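Local coordinates for protein cytochrome c'' (Methylophilus methylotrophus, PDB 1GU2) that binds a covalently attached heme c and probably serves as a monomeric electron-transfer cytochrome, at residues D1-T13 and P75-E89. Numbering follows the deposited sequence.
Sequences DVTNAEKLVYKYT and PRVNTKRFTDIDKVE. With HEC (heme c), chain C.
L8 and A5 of helix 2-13 press on F82, forming the tightly packed part of this contact. L8 brings CD1 to within 3.6 Å of F82 CD2, while the CB of A5 touches both F82 CD1 and P75 CG. The other branch of L8, CD2, slides past I85 CD1 and lies 3.6 Å from E89 CD, so one leucine joins the loop to the start of helix 85-100. The chain terminus is held through its ammonium group: D1 N donates to R81 O and to T83 OG1, the latter at 2.7 Å, with a weak third bond to T79 O. The hydroxyl of T83 is placed for this by chi1 of -63°, which sets OG1 beside its own backbone N. Next to it, N4 ND2 donates to F82 O with a bent N-H...O angle of 140°.

The contact is looser at its solvent-facing R76 and K11 ends. The well-covered V2 puts CG2 over the centre of one face of the exposed R76 guanidinium, and a water bridges V2 N to P75 O. E89 packs its stem on L8, while its carboxylate reaches the open side and meets the extended K11 chain in a salt bridge, NZ to OE2 at 2.9 Å on the syn lone pair, with a weak second bond to OE1. A second water links Y12 OH to E89 O. With an alanine at E89, the K11 ammonium would probably lose its anionic mate and L8 CD2 the carboxylate carbon packed on it.

Behind this surface R81 donates from NH1 and NH2 to the two oxygens of one heme propionate, O1D and O2D, while P71 and P72 carbonyls also hold its guanidinium. Helix 2-13 thus packs mainly on the loop leading into helix 85-100, which carries the axial ligand H95, and the propionate clasp from that loop forms part of the heme pocket of what is probably a c-type electron-transfer cytochrome.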
ATOM      1  N   ASP A   1       0.527  -0.049  13.850  1.00 15.93           N
ATOM      2  CA  ASP A   1      -0.019   1.261  14.188  1.00 12.88           C
ATOM      3  C   ASP A   1       0.635   2.339  13.350  1.00 11.78           C
ATOM      4  O   ASP A   1       1.514   2.071  12.530  1.00 12.21           O
ATOM      5  CB  ASP A   1       0.065   1.505  15.706  1.00 16.90           C
ATOM      6  CG  ASP A   1       1.499   1.462  16.182  1.00 22.91           C
ATOM      7  OD1 ASP A   1       2.384   1.346  15.324  1.00 23.82           O
ATOM      8  OD2 ASP A   1       1.664   1.499  17.420  1.00 29.96           O
ATOM      9  N   VAL A   2       0.232   3.603  13.552  1.00 12.84           N
ATOM     10  CA  VAL A   2       0.816   4.719  12.826  1.00 11.93           C
ATOM     11  C   VAL A   2       2.288   4.809  13.078  1.00 11.96           C
ATOM     12  O   VAL A   2       3.047   5.110  12.144  1.00 12.18           O
ATOM     13  CB  VAL A   2       0.072   6.006  13.196  1.00 14.26           C
ATOM     14  CG1 VAL A   2       0.856   7.185  12.632  1.00 19.23           C
ATOM     15  CG2 VAL A   2      -1.316   6.066  12.604  1.00 15.61           C
ATOM     16  N   THR A   3       2.782   4.548  14.265  1.00 13.32           N
ATOM     17  CA  THR A   3       4.197   4.659  14.601  1.00 11.43           C
ATOM     18  C   THR A   3       5.039   3.767  13.697  1.00 12.07           C
ATOM     19  O   THR A   3       6.038   4.201  13.138  1.00 12.33           O
ATOM     20  CB  THR A   3       4.487   4.271  16.105  1.00 12.48           C
ATOM     21  OG1 THR A   3       3.634   5.035  16.954  1.00 16.28           O
ATOM     22  CG2 THR A   3       5.930   4.558  16.446  1.00 13.85           C
ATOM     23  N   ASN A   4       4.628   2.503  13.621  1.00 12.36           N
ATOM     24  CA  ASN A   4       5.422   1.577  12.799  1.00 13.09           C
ATOM     25  C   ASN A   4       5.312   1.942  11.343  1.00 11.24           C
ATOM     26  O   ASN A   4       6.297   1.791  10.622  1.00 11.89           O
ATOM     27  CB  ASN A   4       4.990   0.137  13.029  1.00 14.21           C
ATOM     28  CG  ASN A   4       5.394  -0.176  14.463  1.00 31.48           C
ATOM     29  OD1 ASN A   4       6.322   0.351  15.094  1.00 61.57           O
ATOM     30  ND2 ASN A   4       4.617  -1.011  15.067  1.00 42.65           N
ATOM     31  N   ALA A   5       4.135   2.400  10.905  1.00 10.90           N
ATOM     32  CA  ALA A   5       3.992   2.780   9.486  1.00 10.81           C
ATOM     33  C   ALA A   5       4.925   3.926   9.180  1.00 10.25           C
ATOM     34  O   ALA A   5       5.616   3.913   8.169  1.00 10.66           O
ATOM     35  CB  ALA A   5       2.515   3.108   9.180  1.00 11.50           C
ATOM     36  N   GLU A   6       4.932   4.955  10.021  1.00 10.11           N
ATOM     37  CA  GLU A   6       5.784   6.095   9.758  1.00 10.10           C
ATOM     38  C   GLU A   6       7.258   5.684   9.676  1.00  9.64           C
ATOM     39  O   GLU A   6       7.994   6.134   8.795  1.00 10.09           O
ATOM     40  CB  GLU A   6       5.561   7.164  10.842  1.00 11.13           C
ATOM     41  CG  GLU A   6       6.307   8.451  10.575  1.00 12.76           C
ATOM     42  CD  GLU A   6       6.247   9.466  11.694  1.00 12.80           C
ATOM     43  OE1 GLU A   6       7.202  10.298  11.815  1.00 14.36           O
ATOM     44  OE2 GLU A   6       5.240   9.505  12.427  1.00 15.86           O
ATOM     45  N   LYS A   7       7.725   4.856  10.606  1.00  9.57           N
ATOM     46  CA  LYS A   7       9.122   4.430  10.554  1.00 10.15           C
ATOM     47  C   LYS A   7       9.437   3.640   9.288  1.00 10.09           C
ATOM     48  O   LYS A   7      10.551   3.735   8.750  1.00 10.44           O
ATOM     49  CB  LYS A   7       9.425   3.627  11.821  1.00 10.39           C
ATOM     50  CG  LYS A   7       9.461   4.462  13.110  1.00 11.13           C
ATOM     51  CD  LYS A   7       9.964   3.661  14.303  1.00 14.05           C
ATOM     52  CE  LYS A   7       9.035   2.479  14.604  1.00 13.01           C
ATOM     53  NZ  LYS A   7       9.665   1.637  15.685  1.00 16.41           N
ATOM     54  N   LEU A   8       8.488   2.856   8.776  1.00  9.76           N
ATOM     55  CA  LEU A   8       8.688   2.120   7.514  1.00  9.85           C
ATOM     56  C   LEU A   8       8.836   3.087   6.354  1.00  9.77           C
ATOM     57  O   LEU A   8       9.613   2.802   5.414  1.00 10.27           O
ATOM     58  CB  LEU A   8       7.577   1.125   7.256  1.00 10.93           C
ATOM     59  CG  LEU A   8       7.628  -0.160   8.106  1.00 10.86           C
ATOM     60  CD1 LEU A   8       6.320  -0.916   7.904  1.00 13.41           C
ATOM     61  CD2 LEU A   8       8.804  -1.040   7.779  1.00 14.33           C
ATOM     62  N   VAL A   9       8.159   4.217   6.352  1.00  9.94           N
ATOM     63  CA  VAL A   9       8.363   5.174   5.243  1.00 10.76           C
ATOM     64  C   VAL A   9       9.815   5.602   5.173  1.00 10.26           C
ATOM     65  O   VAL A   9      10.410   5.644   4.109  1.00 10.84           O
ATOM     66  CB  VAL A   9       7.442   6.399   5.440  1.00  9.71           C
ATOM     67  CG1 VAL A   9       7.724   7.497   4.391  1.00 11.33           C
ATOM     68  CG2 VAL A   9       5.991   6.031   5.354  1.00 11.21           C
ATOM     69  N   TYR A  10      10.473   5.911   6.330  1.00 11.43           N
ATOM     70  CA  TYR A  10      11.892   6.284   6.269  1.00 12.28           C
ATOM     71  C   TYR A  10      12.775   5.157   5.784  1.00 11.89           C
ATOM     72  O   TYR A  10      13.688   5.351   4.988  1.00 13.20           O
ATOM     73  CB  TYR A  10      12.490   6.752   7.603  1.00 16.76           C
ATOM     74  CG  TYR A  10      11.630   7.848   8.179  1.00 18.62           C
ATOM     75  CD1 TYR A  10      10.883   7.512   9.309  1.00 17.70           C
ATOM     76  CD2 TYR A  10      11.564   9.128   7.635  1.00 25.78           C
ATOM     77  CE1 TYR A  10      10.062   8.452   9.902  1.00 18.10           C
ATOM     78  CE2 TYR A  10      10.734  10.057   8.252  1.00 25.46           C
ATOM     79  CZ  TYR A  10      10.001   9.722   9.377  1.00 20.76           C
ATOM     80  OH  TYR A  10       9.170  10.666   9.971  1.00 25.79           O
ATOM     81  N   LYS A  11      12.503   3.957   6.284  1.00 11.32           N
ATOM     82  CA  LYS A  11      13.283   2.789   5.893  1.00 11.53           C
ATOM     83  C   LYS A  11      13.237   2.596   4.387  1.00 11.60           C
ATOM     84  O   LYS A  11      14.269   2.494   3.708  1.00 12.63           O
ATOM     85  CB  LYS A  11      12.800   1.525   6.624  1.00 11.11           C
ATOM     86  CG  LYS A  11      13.560   0.288   6.234  1.00 15.72           C
ATOM     87  CD  LYS A  11      13.135  -0.956   6.984  1.00 16.44           C
ATOM     88  CE  LYS A  11      13.820  -2.186   6.402  1.00 21.95           C
ATOM     89  NZ  LYS A  11      13.517  -3.376   7.301  1.00 25.88           N
ATOM     90  N   TYR A  12      12.040   2.548   3.811  1.00 10.63           N
ATOM     91  CA  TYR A  12      11.934   2.324   2.375  1.00 10.19           C
ATOM     92  C   TYR A  12      12.436   3.522   1.568  1.00 10.78           C
ATOM     93  O   TYR A  12      12.981   3.340   0.456  1.00 11.40           O
ATOM     94  CB  TYR A  12      10.497   1.985   1.975  1.00  9.75           C
ATOM     95  CG  TYR A  12      10.033   0.634   2.480  1.00 12.02           C
ATOM     96  CD1 TYR A  12      10.737  -0.515   2.266  1.00 17.34           C
ATOM     97  CD2 TYR A  12       8.832   0.548   3.171  1.00 14.02           C
ATOM     98  CE1 TYR A  12      10.279  -1.758   2.745  1.00 21.50           C
ATOM     99  CE2 TYR A  12       8.375  -0.690   3.642  1.00 16.72           C
ATOM    100  CZ  TYR A  12       9.099  -1.815   3.435  1.00 22.64           C
ATOM    101  OH  TYR A  12       8.621  -3.014   3.907  1.00 31.85           O
ATOM    102  N   THR A  13      12.297   4.733   2.109  1.00 10.74           N
ATOM    103  CA  THR A  13      12.863   5.889   1.387  1.00 10.96           C
ATOM    104  C   THR A  13      14.360   5.775   1.261  1.00 11.06           C
ATOM    105  O   THR A  13      14.935   6.028   0.175  1.00 12.25           O
ATOM    106  CB  THR A  13      12.522   7.177   2.139  1.00 11.84           C
ATOM    107  OG1 THR A  13      11.084   7.380   2.109  1.00 12.46           O
ATOM    108  CG2 THR A  13      13.197   8.353   1.444  1.00 13.94           C
ATOM    109  N   PRO A  75      -3.604   3.089   8.853  1.00 10.34           N
ATOM    110  CA  PRO A  75      -3.323   2.729  10.265  1.00 11.53           C
ATOM    111  C   PRO A  75      -3.881   3.674  11.306  1.00 13.04           C
ATOM    112  O   PRO A  75      -4.018   3.268  12.461  1.00 13.74           O
ATOM    113  CB  PRO A  75      -1.792   2.646  10.325  1.00 11.29           C
ATOM    114  CG  PRO A  75      -1.350   3.550   9.236  1.00 12.48           C
ATOM    115  CD  PRO A  75      -2.373   3.384   8.114  1.00 10.65           C
ATOM    116  N   ARG A  76      -4.291   4.878  10.927  1.00 11.84           N
ATOM    117  CA  ARG A  76      -5.007   5.729  11.911  1.00 12.81           C
ATOM    118  C   ARG A  76      -6.412   5.199  12.163  1.00 14.12           C
ATOM    119  O   ARG A  76      -6.969   5.391  13.242  1.00 16.39           O
ATOM    120  CB  ARG A  76      -4.965   7.190  11.460  1.00 15.84           C
ATOM    121  CG  ARG A  76      -5.682   8.130  12.426  1.00 25.60           C
ATOM    122  CD  ARG A  76      -5.113   8.186  13.803  1.00 36.54           C
ATOM    123  NE  ARG A  76      -3.757   8.693  13.975  1.00 49.50           N
ATOM    124  CZ  ARG A  76      -2.935   8.338  14.979  1.00 52.11           C
ATOM    125  NH1 ARG A  76      -1.706   8.843  15.072  1.00 58.55           N
ATOM    126  NH2 ARG A  76      -3.263   7.478  15.945  1.00 62.54           N
ATOM    127  N   VAL A  77      -6.994   4.514  11.173  1.00 13.00           N
ATOM    128  CA  VAL A  77      -8.334   3.975  11.280  1.00 12.77           C
ATOM    129  C   VAL A  77      -8.307   2.564  11.812  1.00 13.86           C
ATOM    130  O   VAL A  77      -9.066   2.237  12.733  1.00 17.14           O
ATOM    131  CB  VAL A  77      -9.009   4.018   9.915  1.00 14.50           C
ATOM    132  CG1 VAL A  77     -10.391   3.374   9.923  1.00 16.19           C
ATOM    133  CG2 VAL A  77      -9.063   5.502   9.549  1.00 15.91           C
ATOM    134  N   ASN A  78      -7.444   1.730  11.261  1.00 13.29           N
ATOM    135  CA  ASN A  78      -7.248   0.373  11.753  1.00 12.53           C
ATOM    136  C   ASN A  78      -5.865   0.285  12.362  1.00 12.98           C
ATOM    137  O   ASN A  78      -4.890   0.038  11.647  1.00 12.44           O
ATOM    138  CB  ASN A  78      -7.411  -0.609  10.571  1.00 12.03           C
ATOM    139  CG  ASN A  78      -7.174  -2.048  10.981  1.00 13.16           C
ATOM    140  OD1 ASN A  78      -6.968  -2.379  12.162  1.00 13.60           O
ATOM    141  ND2 ASN A  78      -7.193  -2.929  10.011  1.00 13.38           N
ATOM    142  N   THR A  79      -5.754   0.460  13.654  1.00 13.93           N
ATOM    143  CA  THR A  79      -4.470   0.591  14.324  1.00 13.58           C
ATOM    144  C   THR A  79      -3.709  -0.716  14.402  1.00 14.13           C
ATOM    145  O   THR A  79      -2.538  -0.681  14.737  1.00 16.87           O
ATOM    146  CB  THR A  79      -4.644   1.196  15.744  1.00 18.84           C
ATOM    147  OG1 THR A  79      -5.423   0.267  16.513  1.00 22.99           O
ATOM    148  CG2 THR A  79      -5.371   2.517  15.698  1.00 20.60           C
ATOM    149  N   LYS A  80      -4.336  -1.844  14.059  1.00 13.68           N
ATOM    150  CA  LYS A  80      -3.587  -3.109  13.922  1.00 13.97           C
ATOM    151  C   LYS A  80      -2.661  -3.138  12.709  1.00 12.49           C
ATOM    152  O   LYS A  80      -1.648  -3.863  12.698  1.00 12.87           O
ATOM    153  CB  LYS A  80      -4.534  -4.293  13.822  1.00 17.21           C
ATOM    154  CG  LYS A  80      -5.461  -4.422  15.040  1.00 27.48           C
ATOM    155  CD  LYS A  80      -6.246  -5.742  14.959  1.00 40.28           C
ATOM    156  CE  LYS A  80      -7.098  -5.863  16.205  1.00 52.20           C
ATOM    157  NZ  LYS A  80      -6.349  -6.317  17.407  1.00 81.06           N
ATOM    158  N   ARG A  81      -2.963  -2.355  11.674  1.00 12.46           N
ATOM    159  CA  ARG A  81      -2.072  -2.355  10.509  1.00 11.58           C
ATOM    160  C   ARG A  81      -0.672  -1.898  10.851  1.00 11.47           C
ATOM    161  O   ARG A  81      -0.501  -0.797  11.425  1.00 12.98           O
ATOM    162  CB  ARG A  81      -2.662  -1.480   9.390  1.00 11.53           C
ATOM    163  CG  ARG A  81      -3.985  -1.970   8.780  1.00 11.07           C
ATOM    164  CD  ARG A  81      -3.827  -3.351   8.157  1.00 12.57           C
ATOM    165  NE  ARG A  81      -5.051  -3.720   7.457  1.00 11.72           N
ATOM    166  CZ  ARG A  81      -5.264  -4.944   7.003  1.00 11.78           C
ATOM    167  NH1 ARG A  81      -6.396  -5.182   6.362  1.00 12.30           N
ATOM    168  NH2 ARG A  81      -4.368  -5.904   7.193  1.00 12.04           N
ATOM    169  N   PHE A  82       0.316  -2.708  10.535  1.00 11.25           N
ATOM    170  CA  PHE A  82       1.747  -2.490  10.754  1.00 11.55           C
ATOM    171  C   PHE A  82       2.190  -2.709  12.192  1.00 13.12           C
ATOM    172  O   PHE A  82       3.406  -2.570  12.478  1.00 14.68           O
ATOM    173  CB  PHE A  82       2.270  -1.154  10.218  1.00 13.11           C
ATOM    174  CG  PHE A  82       1.944  -0.912   8.756  1.00 12.92           C
ATOM    175  CD1 PHE A  82       0.834  -0.141   8.393  1.00 13.00           C
ATOM    176  CD2 PHE A  82       2.716  -1.472   7.760  1.00 16.02           C
ATOM    177  CE1 PHE A  82       0.511   0.060   7.058  1.00 12.47           C
ATOM    178  CE2 PHE A  82       2.409  -1.283   6.430  1.00 15.69           C
ATOM    179  CZ  PHE A  82       1.267  -0.553   6.056  1.00 14.84           C
ATOM    180  N   THR A  83       1.305  -3.130  13.122  1.00 12.97           N
ATOM    181  CA  THR A  83       1.781  -3.403  14.481  1.00 12.93           C
ATOM    182  C   THR A  83       2.634  -4.654  14.559  1.00 12.98           C
ATOM    183  O   THR A  83       3.531  -4.709  15.434  1.00 14.41           O
ATOM    184  CB  THR A  83       0.587  -3.467  15.434  1.00 13.51           C
ATOM    185  OG1 THR A  83      -0.024  -2.160  15.409  1.00 14.60           O
ATOM    186  CG2 THR A  83       1.055  -3.803  16.855  1.00 14.70           C
ATOM    187  N   ASP A  84       2.343  -5.607  13.714  1.00 14.17           N
ATOM    188  CA  ASP A  84       2.994  -6.895  13.636  1.00 15.16           C
ATOM    189  C   ASP A  84       4.286  -6.710  12.852  1.00 13.96           C
ATOM    190  O   ASP A  84       4.526  -7.248  11.798  1.00 16.97           O
ATOM    191  CB  ASP A  84       2.135  -7.949  12.992  1.00 16.95           C
ATOM    192  CG  ASP A  84       1.619  -7.611  11.624  1.00 18.50           C
ATOM    193  OD1 ASP A  84       1.488  -6.440  11.259  1.00 15.46           O
ATOM    194  OD2 ASP A  84       1.277  -8.581  10.862  1.00 25.16           O
ATOM    195  N   ILE A  85       5.148  -5.866  13.461  1.00 13.95           N
ATOM    196  CA  ILE A  85       6.273  -5.408  12.658  1.00 15.05           C
ATOM    197  C   ILE A  85       7.284  -6.513  12.279  1.00 17.26           C
ATOM    198  O   ILE A  85       7.975  -6.382  11.263  1.00 20.45           O
ATOM    199  CB  ILE A  85       6.988  -4.195  13.301  1.00 16.88           C
ATOM    200  CG1 ILE A  85       8.054  -3.525  12.442  1.00 17.06           C
ATOM    201  CG2 ILE A  85       7.597  -4.564  14.616  1.00 15.72           C
ATOM    202  CD1 ILE A  85       7.626  -3.152  11.010  1.00 20.66           C
ATOM    203  N   ASP A  86       7.352  -7.595  13.040  1.00 13.96           N
ATOM    204  CA  ASP A  86       8.252  -8.699  12.671  1.00 13.15           C
ATOM    205  C   ASP A  86       7.787  -9.404  11.388  1.00 15.25           C
ATOM    206  O   ASP A  86       8.608 -10.062  10.720  1.00 23.51           O
ATOM    207  CB  ASP A  86       8.410  -9.677  13.808  1.00 14.28           C
ATOM    208  CG  ASP A  86       9.192  -9.126  14.999  1.00 14.62           C
ATOM    209  OD1 ASP A  86      10.448  -9.090  14.918  1.00 24.98           O
ATOM    210  OD2 ASP A  86       8.522  -8.741  15.970  1.00 16.45           O
ATOM    211  N   LYS A  87       6.513  -9.266  11.027  1.00 17.49           N
ATOM    212  CA  LYS A  87       6.012  -9.989   9.890  1.00 22.28           C
ATOM    213  C   LYS A  87       5.566  -9.106   8.754  1.00 16.67           C
ATOM    214  O   LYS A  87       5.464  -9.589   7.631  1.00 15.25           O
ATOM    215  CB  LYS A  87       4.784 -10.787  10.366  1.00 28.69           C
ATOM    216  CG  LYS A  87       5.021 -12.022  11.195  1.00 47.03           C
ATOM    217  CD  LYS A  87       3.672 -12.500  11.721  1.00 61.88           C
ATOM    218  CE  LYS A  87       3.602 -12.557  13.229  1.00 69.79           C
ATOM    219  NZ  LYS A  87       4.912 -12.628  13.967  1.00 81.78           N
ATOM    220  N   VAL A  88       5.241  -7.828   8.994  1.00 15.13           N
ATOM    221  CA  VAL A  88       4.484  -7.103   7.980  1.00 14.71           C
ATOM    222  C   VAL A  88       5.316  -6.810   6.748  1.00 13.64           C
ATOM    223  O   VAL A  88       4.804  -6.723   5.649  1.00 12.58           O
ATOM    224  CB  VAL A  88       3.879  -5.821   8.576  1.00 15.31           C
ATOM    225  CG1 VAL A  88       4.990  -4.813   8.913  1.00 16.51           C
ATOM    226  CG2 VAL A  88       2.838  -5.236   7.626  1.00 17.32           C
ATOM    227  N   GLU A  89       6.634  -6.624   6.864  1.00 14.08           N
ATOM    228  CA  GLU A  89       7.451  -6.387   5.670  1.00 13.21           C
ATOM    229  C   GLU A  89       7.447  -7.603   4.768  1.00 11.74           C
ATOM    230  O   GLU A  89       7.302  -7.471   3.555  1.00 12.77           O
ATOM    231  CB  GLU A  89       8.865  -5.971   6.053  1.00 14.93           C
ATOM    232  CG  GLU A  89       8.896  -4.670   6.844  1.00 17.21           C
ATOM    233  CD  GLU A  89      10.306  -4.225   7.088  1.00 17.55           C
ATOM    234  OE1 GLU A  89      10.754  -4.440   8.249  1.00 24.42           O
ATOM    235  OE2 GLU A  89      10.899  -3.728   6.136  1.00 24.91           O
TER
HETATM  236 FE   HEC C 125      -4.229  -5.843  -0.735  1.00  8.86          FE
HETATM  237  CHA HEC C 125      -3.914  -6.919   2.500  1.00 11.22           C
HETATM  238  CHB HEC C 125      -1.978  -3.357  -0.109  1.00  9.35           C
HETATM  239  CHC HEC C 125      -4.179  -5.095  -4.088  1.00  8.87           C
HETATM  240  CHD HEC C 125      -6.754  -8.110  -1.244  1.00 10.79           C
HETATM  241  NA  HEC C 125      -3.211  -5.212   0.871  1.00  9.51           N
HETATM  242  C1A HEC C 125      -3.188  -5.794   2.151  1.00  9.86           C
HETATM  243  C2A HEC C 125      -2.295  -5.059   3.003  1.00 10.79           C
HETATM  244  C3A HEC C 125      -1.795  -4.036   2.289  1.00 10.23           C
HETATM  245  C4A HEC C 125      -2.328  -4.151   0.953  1.00  8.60           C
HETATM  246  CMA HEC C 125      -0.791  -2.947   2.746  1.00 11.73           C
HETATM  247  CAA HEC C 125      -1.998  -5.409   4.471  1.00 12.04           C
HETATM  248  CBA HEC C 125      -0.764  -6.318   4.620  1.00 13.76           C
HETATM  249  CGA HEC C 125      -0.493  -6.674   6.041  1.00 17.41           C
HETATM  250  O1A HEC C 125       0.029  -7.784   6.286  1.00 31.97           O
HETATM  251  O2A HEC C 125      -0.780  -5.889   6.959  1.00 25.19           O
HETATM  252  NB  HEC C 125      -3.253  -4.502  -1.867  1.00  8.74           N
HETATM  253  C1B HEC C 125      -2.344  -3.574  -1.441  1.00  9.12           C
HETATM  254  C2B HEC C 125      -1.785  -2.878  -2.593  1.00  9.56           C
HETATM  255  C3B HEC C 125      -2.382  -3.386  -3.708  1.00  9.17           C
HETATM  256  C4B HEC C 125      -3.321  -4.384  -3.244  1.00  8.74           C
HETATM  257  CMB HEC C 125      -0.710  -1.779  -2.541  1.00 10.17           C
HETATM  258  CAB HEC C 125      -2.183  -3.006  -5.193  1.00  9.95           C
HETATM  259  CBB HEC C 125      -0.733  -3.203  -5.632  1.00 11.37           C
HETATM  260  NC  HEC C 125      -5.266  -6.467  -2.332  1.00  9.72           N
HETATM  261  C1C HEC C 125      -5.123  -6.007  -3.642  1.00  9.16           C
HETATM  262  C2C HEC C 125      -6.145  -6.605  -4.475  1.00 10.19           C
HETATM  263  C3C HEC C 125      -6.886  -7.434  -3.682  1.00 10.82           C
HETATM  264  C4C HEC C 125      -6.339  -7.361  -2.355  1.00 10.06           C
HETATM  265  CMC HEC C 125      -6.306  -6.241  -5.965  1.00 10.53           C
HETATM  266  CAC HEC C 125      -8.143  -8.242  -4.008  1.00 12.00           C
HETATM  267  CBC HEC C 125      -7.937  -9.239  -5.143  1.00 14.41           C
HETATM  268  ND  HEC C 125      -5.137  -7.212   0.392  1.00 10.23           N
HETATM  269  C1D HEC C 125      -6.150  -8.093  -0.009  1.00 10.43           C
HETATM  270  C2D HEC C 125      -6.400  -9.059   1.028  1.00 11.65           C
HETATM  271  C3D HEC C 125      -5.475  -8.844   2.011  1.00 12.68           C
HETATM  272  C4D HEC C 125      -4.779  -7.622   1.677  1.00 11.22           C
HETATM  273  CMD HEC C 125      -7.480 -10.154   0.988  1.00 15.92           C
HETATM  274  CAD HEC C 125      -5.198  -9.779   3.217  1.00 15.71           C
HETATM  275  CBD HEC C 125      -6.279  -9.672   4.322  1.00 16.14           C
HETATM  276  CGD HEC C 125      -5.987  -8.615   5.367  1.00 19.42           C
HETATM  277  O1D HEC C 125      -6.919  -8.133   6.074  1.00 16.65           O
HETATM  278  O2D HEC C 125      -4.796  -8.245   5.542  1.00 15.66           O
HETATM  279  O   HOH W   1      -2.385   3.782  14.798  1.00 22.02           O
HETATM  280  O   HOH W   2       8.037  -5.028   2.457  1.00 19.85           O